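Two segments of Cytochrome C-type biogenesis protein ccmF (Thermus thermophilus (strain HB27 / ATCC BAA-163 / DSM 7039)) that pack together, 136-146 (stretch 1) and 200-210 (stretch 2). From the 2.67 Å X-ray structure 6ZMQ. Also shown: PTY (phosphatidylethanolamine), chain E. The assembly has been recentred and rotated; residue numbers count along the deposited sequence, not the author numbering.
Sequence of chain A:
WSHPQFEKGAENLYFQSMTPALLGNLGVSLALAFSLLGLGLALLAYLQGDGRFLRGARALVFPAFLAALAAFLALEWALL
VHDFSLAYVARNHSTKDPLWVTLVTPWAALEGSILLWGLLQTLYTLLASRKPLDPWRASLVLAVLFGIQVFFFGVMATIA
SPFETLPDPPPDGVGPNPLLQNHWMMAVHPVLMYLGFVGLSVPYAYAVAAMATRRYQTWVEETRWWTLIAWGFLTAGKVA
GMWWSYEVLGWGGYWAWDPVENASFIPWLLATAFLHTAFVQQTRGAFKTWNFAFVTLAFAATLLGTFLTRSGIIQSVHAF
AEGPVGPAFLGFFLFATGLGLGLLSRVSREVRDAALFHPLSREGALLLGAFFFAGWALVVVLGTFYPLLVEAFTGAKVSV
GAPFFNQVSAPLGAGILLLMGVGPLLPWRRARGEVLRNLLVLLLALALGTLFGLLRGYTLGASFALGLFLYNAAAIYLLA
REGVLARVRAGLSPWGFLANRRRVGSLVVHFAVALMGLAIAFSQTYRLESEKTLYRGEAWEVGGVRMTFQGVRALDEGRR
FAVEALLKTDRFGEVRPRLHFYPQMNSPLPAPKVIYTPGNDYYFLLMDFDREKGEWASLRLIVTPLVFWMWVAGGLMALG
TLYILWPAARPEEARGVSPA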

# COMPACT_ATOMS: atom_id res chain seq x y z
N TRP A 136 25.95 17.58 -10.58
CA TRP A 136 26.26 16.25 -11.12
C TRP A 136 25.15 15.25 -10.82
O TRP A 136 24.56 14.65 -11.74
CB TRP A 136 27.59 15.73 -10.54
CG TRP A 136 28.85 16.43 -10.99
CD1 TRP A 136 29.79 15.93 -11.86
CD2 TRP A 136 29.35 17.70 -10.56
NE1 TRP A 136 30.81 16.83 -12.02
CE2 TRP A 136 30.57 17.92 -11.22
CE3 TRP A 136 28.88 18.68 -9.67
CZ2 TRP A 136 31.32 19.08 -11.04
CZ3 TRP A 136 29.62 19.83 -9.50
CH2 TRP A 136 30.83 20.02 -10.18
N ARG A 137 24.77 15.12 -9.56
CA ARG A 137 23.66 14.23 -9.30
C ARG A 137 22.31 14.90 -9.48
O ARG A 137 21.30 14.20 -9.50
CB ARG A 137 23.77 13.57 -7.92
CG ARG A 137 23.67 14.34 -6.64
CD ARG A 137 24.54 13.56 -5.66
NE ARG A 137 23.86 13.27 -4.40
CZ ARG A 137 23.74 14.12 -3.38
NH1 ARG A 137 24.31 15.32 -3.43
NH2 ARG A 137 23.08 13.75 -2.30
N ALA A 138 22.26 16.22 -9.70
CA ALA A 138 21.02 16.84 -10.18
C ALA A 138 20.71 16.41 -11.61
O ALA A 138 19.57 16.02 -11.92
CB ALA A 138 21.13 18.36 -10.07
N SER A 139 21.74 16.41 -12.47
CA SER A 139 21.61 15.89 -13.83
C SER A 139 21.28 14.40 -13.82
O SER A 139 20.46 13.94 -14.63
CB SER A 139 22.90 16.13 -14.60
OG SER A 139 23.85 15.12 -14.33
N LEU A 140 21.85 13.64 -12.88
CA LEU A 140 21.54 12.22 -12.91
C LEU A 140 20.17 11.86 -12.31
O LEU A 140 19.55 10.90 -12.79
CB LEU A 140 22.65 11.40 -12.26
CG LEU A 140 23.54 10.69 -13.31
CD1 LEU A 140 24.31 9.59 -12.69
CD2 LEU A 140 22.76 10.14 -14.52
N VAL A 141 19.68 12.60 -11.29
CA VAL A 141 18.31 12.33 -10.81
C VAL A 141 17.30 12.69 -11.89
O VAL A 141 16.31 11.97 -12.08
CB VAL A 141 17.97 13.03 -9.46
CG1 VAL A 141 18.74 12.46 -8.32
CG2 VAL A 141 18.02 14.56 -9.48
N LEU A 142 17.58 13.76 -12.67
CA LEU A 142 16.69 14.08 -13.78
C LEU A 142 16.76 13.03 -14.88
O LEU A 142 15.71 12.69 -15.44
CB LEU A 142 16.99 15.48 -14.32
CG LEU A 142 16.67 16.66 -13.38
CD1 LEU A 142 16.58 17.94 -14.15
CD2 LEU A 142 15.36 16.42 -12.64
N ALA A 143 17.95 12.45 -15.13
CA ALA A 143 18.09 11.40 -16.14
C ALA A 143 17.25 10.17 -15.82
O ALA A 143 16.48 9.70 -16.67
CB ALA A 143 19.56 11.02 -16.28
N VAL A 144 17.31 9.68 -14.58
CA VAL A 144 16.56 8.46 -14.26
C VAL A 144 15.05 8.75 -14.11
O VAL A 144 14.21 7.94 -14.53
CB VAL A 144 17.17 7.76 -13.03
CG1 VAL A 144 17.33 8.71 -11.92
CG2 VAL A 144 16.37 6.52 -12.57
N LEU A 145 14.68 9.93 -13.57
CA LEU A 145 13.25 10.24 -13.43
C LEU A 145 12.59 10.53 -14.79
O LEU A 145 11.46 10.08 -15.04
CB LEU A 145 13.06 11.40 -12.45
CG LEU A 145 13.33 11.18 -10.96
CD1 LEU A 145 12.88 12.40 -10.18
CD2 LEU A 145 12.57 9.95 -10.48
N PHE A 146 13.30 11.21 -15.70
CA PHE A 146 12.82 11.38 -17.06
C PHE A 146 12.80 10.05 -17.81
O PHE A 146 11.98 9.87 -18.71
CB PHE A 146 13.69 12.37 -17.83
CG PHE A 146 13.30 13.82 -17.63
CD1 PHE A 146 12.04 14.26 -17.97
CD2 PHE A 146 14.23 14.77 -17.20
CE1 PHE A 146 11.68 15.59 -17.82
CE2 PHE A 146 13.88 16.10 -17.04
CZ PHE A 146 12.60 16.51 -17.36
N LEU A 200 8.54 6.59 -3.58
CA LEU A 200 9.75 5.77 -3.61
C LEU A 200 10.52 5.92 -4.92
O LEU A 200 11.61 5.33 -5.05
CB LEU A 200 9.42 4.30 -3.34
CG LEU A 200 9.29 3.85 -1.88
CD1 LEU A 200 9.47 2.35 -1.81
CD2 LEU A 200 10.29 4.54 -0.95
N SER A 201 9.98 6.65 -5.91
CA SER A 201 10.76 6.98 -7.09
C SER A 201 11.94 7.88 -6.74
O SER A 201 13.08 7.61 -7.14
CB SER A 201 9.88 7.65 -8.13
OG SER A 201 9.73 9.03 -7.88
N VAL A 202 11.69 8.95 -5.97
CA VAL A 202 12.67 10.04 -5.89
C VAL A 202 13.87 9.74 -4.98
O VAL A 202 14.99 10.12 -5.35
CB VAL A 202 11.97 11.38 -5.65
CG1 VAL A 202 10.95 11.29 -4.57
CG2 VAL A 202 12.93 12.55 -5.34
N PRO A 203 13.75 9.01 -3.85
CA PRO A 203 14.97 8.45 -3.22
C PRO A 203 15.79 7.51 -4.10
O PRO A 203 17.02 7.66 -4.10
CB PRO A 203 14.40 7.69 -2.00
CG PRO A 203 12.90 7.77 -2.16
CD PRO A 203 12.73 9.08 -2.81
N TYR A 204 15.12 6.60 -4.84
CA TYR A 204 15.81 5.65 -5.73
C TYR A 204 16.66 6.38 -6.75
O TYR A 204 17.83 6.01 -6.96
CB TYR A 204 14.79 4.77 -6.47
CG TYR A 204 15.37 3.99 -7.65
CD1 TYR A 204 16.10 2.83 -7.45
CD2 TYR A 204 15.17 4.42 -8.98
CE1 TYR A 204 16.63 2.11 -8.50
CE2 TYR A 204 15.71 3.71 -10.05
CZ TYR A 204 16.44 2.56 -9.80
OH TYR A 204 16.97 1.82 -10.84
N ALA A 205 16.09 7.44 -7.34
CA ALA A 205 16.79 8.34 -8.25
C ALA A 205 18.05 8.90 -7.62
O ALA A 205 19.15 8.70 -8.16
CB ALA A 205 15.85 9.47 -8.65
N TYR A 206 17.91 9.42 -6.39
CA TYR A 206 19.03 9.96 -5.62
C TYR A 206 20.08 8.88 -5.36
O TYR A 206 21.28 9.13 -5.56
CB TYR A 206 18.53 10.55 -4.31
CG TYR A 206 18.19 12.03 -4.33
CD1 TYR A 206 16.96 12.48 -4.82
CD2 TYR A 206 19.07 12.98 -3.82
CE1 TYR A 206 16.63 13.82 -4.81
CE2 TYR A 206 18.74 14.32 -3.81
CZ TYR A 206 17.52 14.74 -4.31
OH TYR A 206 17.20 16.07 -4.31
N ALA A 207 19.61 7.65 -5.09
CA ALA A 207 20.51 6.54 -4.82
C ALA A 207 21.30 6.15 -6.05
O ALA A 207 22.53 6.01 -5.98
CB ALA A 207 19.74 5.35 -4.31
N VAL A 208 20.63 6.10 -7.21
CA VAL A 208 21.34 5.77 -8.45
C VAL A 208 22.16 6.96 -8.89
O VAL A 208 23.20 6.80 -9.55
CB VAL A 208 20.29 5.25 -9.47
CG1 VAL A 208 20.89 4.97 -10.84
CG2 VAL A 208 19.68 3.97 -8.95
N ALA A 209 21.80 8.14 -8.41
CA ALA A 209 22.69 9.28 -8.53
C ALA A 209 23.90 9.14 -7.62
O ALA A 209 25.03 9.28 -8.09
CB ALA A 209 21.89 10.53 -8.20
N ALA A 210 23.66 8.75 -6.35
CA ALA A 210 24.69 8.80 -5.31
C ALA A 210 25.82 7.83 -5.58
O ALA A 210 27.00 8.22 -5.59
CB ALA A 210 24.08 8.51 -3.94
C1 PTY E . 6.34 -6.57 -28.35
C2 PTY E . 3.62 -12.75 -30.72
C3 PTY E . 3.93 -12.31 -29.28
O4 PTY E . 5.35 -5.59 -28.19
C5 PTY E . 5.61 -8.38 -26.74
C6 PTY E . 6.67 -7.30 -27.04
O7 PTY E . 6.82 -6.40 -25.96
C8 PTY E . 8.15 -6.03 -25.63
O10 PTY E . 9.04 -6.41 -26.32
C11 PTY E . 8.49 -5.16 -24.41
C12 PTY E . 9.97 -4.74 -24.36
C13 PTY E . 10.46 -4.39 -22.93
C14 PTY E . 11.33 -3.13 -22.86
C15 PTY E . 11.16 -2.39 -21.52
C16 PTY E . 12.42 -1.62 -21.08
C17 PTY E . 12.12 -0.12 -20.92
C18 PTY E . 13.02 0.56 -19.87
C19 PTY E . 12.82 2.08 -19.92
C20 PTY E . 13.93 2.81 -19.15
C21 PTY E . 14.10 4.25 -19.64
C22 PTY E . 15.58 4.64 -19.73
C23 PTY E . 16.11 5.07 -18.35
C24 PTY E . 17.54 5.60 -18.47
C25 PTY E . 18.02 6.24 -17.17
C26 PTY E . 19.23 5.49 -16.62
C27 PTY E . 20.23 6.45 -15.98
C28 PTY E . 21.13 5.66 -15.04
C29 PTY E . 22.46 6.37 -14.82
C30 PTY E . 5.46 -4.57 -29.14
C31 PTY E . 6.47 -3.44 -28.94
O30 PTY E . 4.78 -4.58 -30.12
C32 PTY E . 6.29 -2.85 -27.54
C33 PTY E . 7.44 -1.90 -27.18
C34 PTY E . 7.10 -1.15 -25.89
C35 PTY E . 8.27 -0.25 -25.48
C36 PTY E . 7.77 0.95 -24.67
C37 PTY E . 8.74 2.12 -24.87
C38 PTY E . 9.34 2.53 -23.52
C39 PTY E . 10.45 3.56 -23.70
C40 PTY E . 11.81 2.88 -23.49
C41 PTY E . 12.93 3.92 -23.34
C42 PTY E . 13.55 4.22 -24.70
C43 PTY E . 14.96 4.77 -24.51
C44 PTY E . 14.93 6.28 -24.75
P1 PTY E . 5.20 -10.09 -28.76
O11 PTY E . 3.84 -10.92 -29.18
O12 PTY E . 6.14 -11.01 -28.02
O13 PTY E . 5.88 -9.65 -30.04
O14 PTY E . 4.85 -8.74 -27.87
N1 PTY E . 4.75 -13.49 -31.25

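Both stretches are helical, and each helix runs on beyond the residues given here. Their axes approach to 8.3 Å, and their N-to-C directions differ by 128°, so the helices cross obliquely in a roughly antiparallel sense. No hydrogen bond links them. The contact is van der Waals packing and buries 534 Å² in total.

Ser 201 is the first residue to touch stretch 1: its OG sits 4.0 Å from CD2 of Leu 145. That hydroxyl is hydrogen-bonded to a residue just outside the stretches, so it can border a leucine methyl without being left unsatisfied. Pro 203 has no amide hydrogen, and the helix is kinked there. Its side chain does not reach stretch 1.

The CA-to-CB bond of Tyr 204 points sideways, but the ring comes nearer. Its CE2 lies 3.8 Å from CG2 of Val 144. The phenol OH is hydrogen-bonded elsewhere in the structure.

Ala 205 points toward stretch 1. Its CB lies 3.7 Å from Val 144 CG1 and 3.8 Å from Leu 145 CD2. The small side chain lets the backbones come close: CA of Ala 205 is 5.0 Å from CA of Val 141.

Tyr 206 offers one ring face to Val 141. CG1 of Val 141 lies 4.2 Å from the centroid of the Tyr 206 ring, 22° off its normal, a CH-pi contact. NH2 of Arg 137 is at the ring edge, 4.4 Å from CD2 of Tyr 206.

Ala 207 points away. Ala 209 returns to the contact, one helical turn after Ala 205. Its CB meets Arg 137 CB at 3.6 Å, Val 141 CG1 at 3.7 Å and Leu 140 CB at 4.2 Å. The aliphatic base of the arginine packs against a methyl, while its NH2 is hydrogen-bonded elsewhere in the structure.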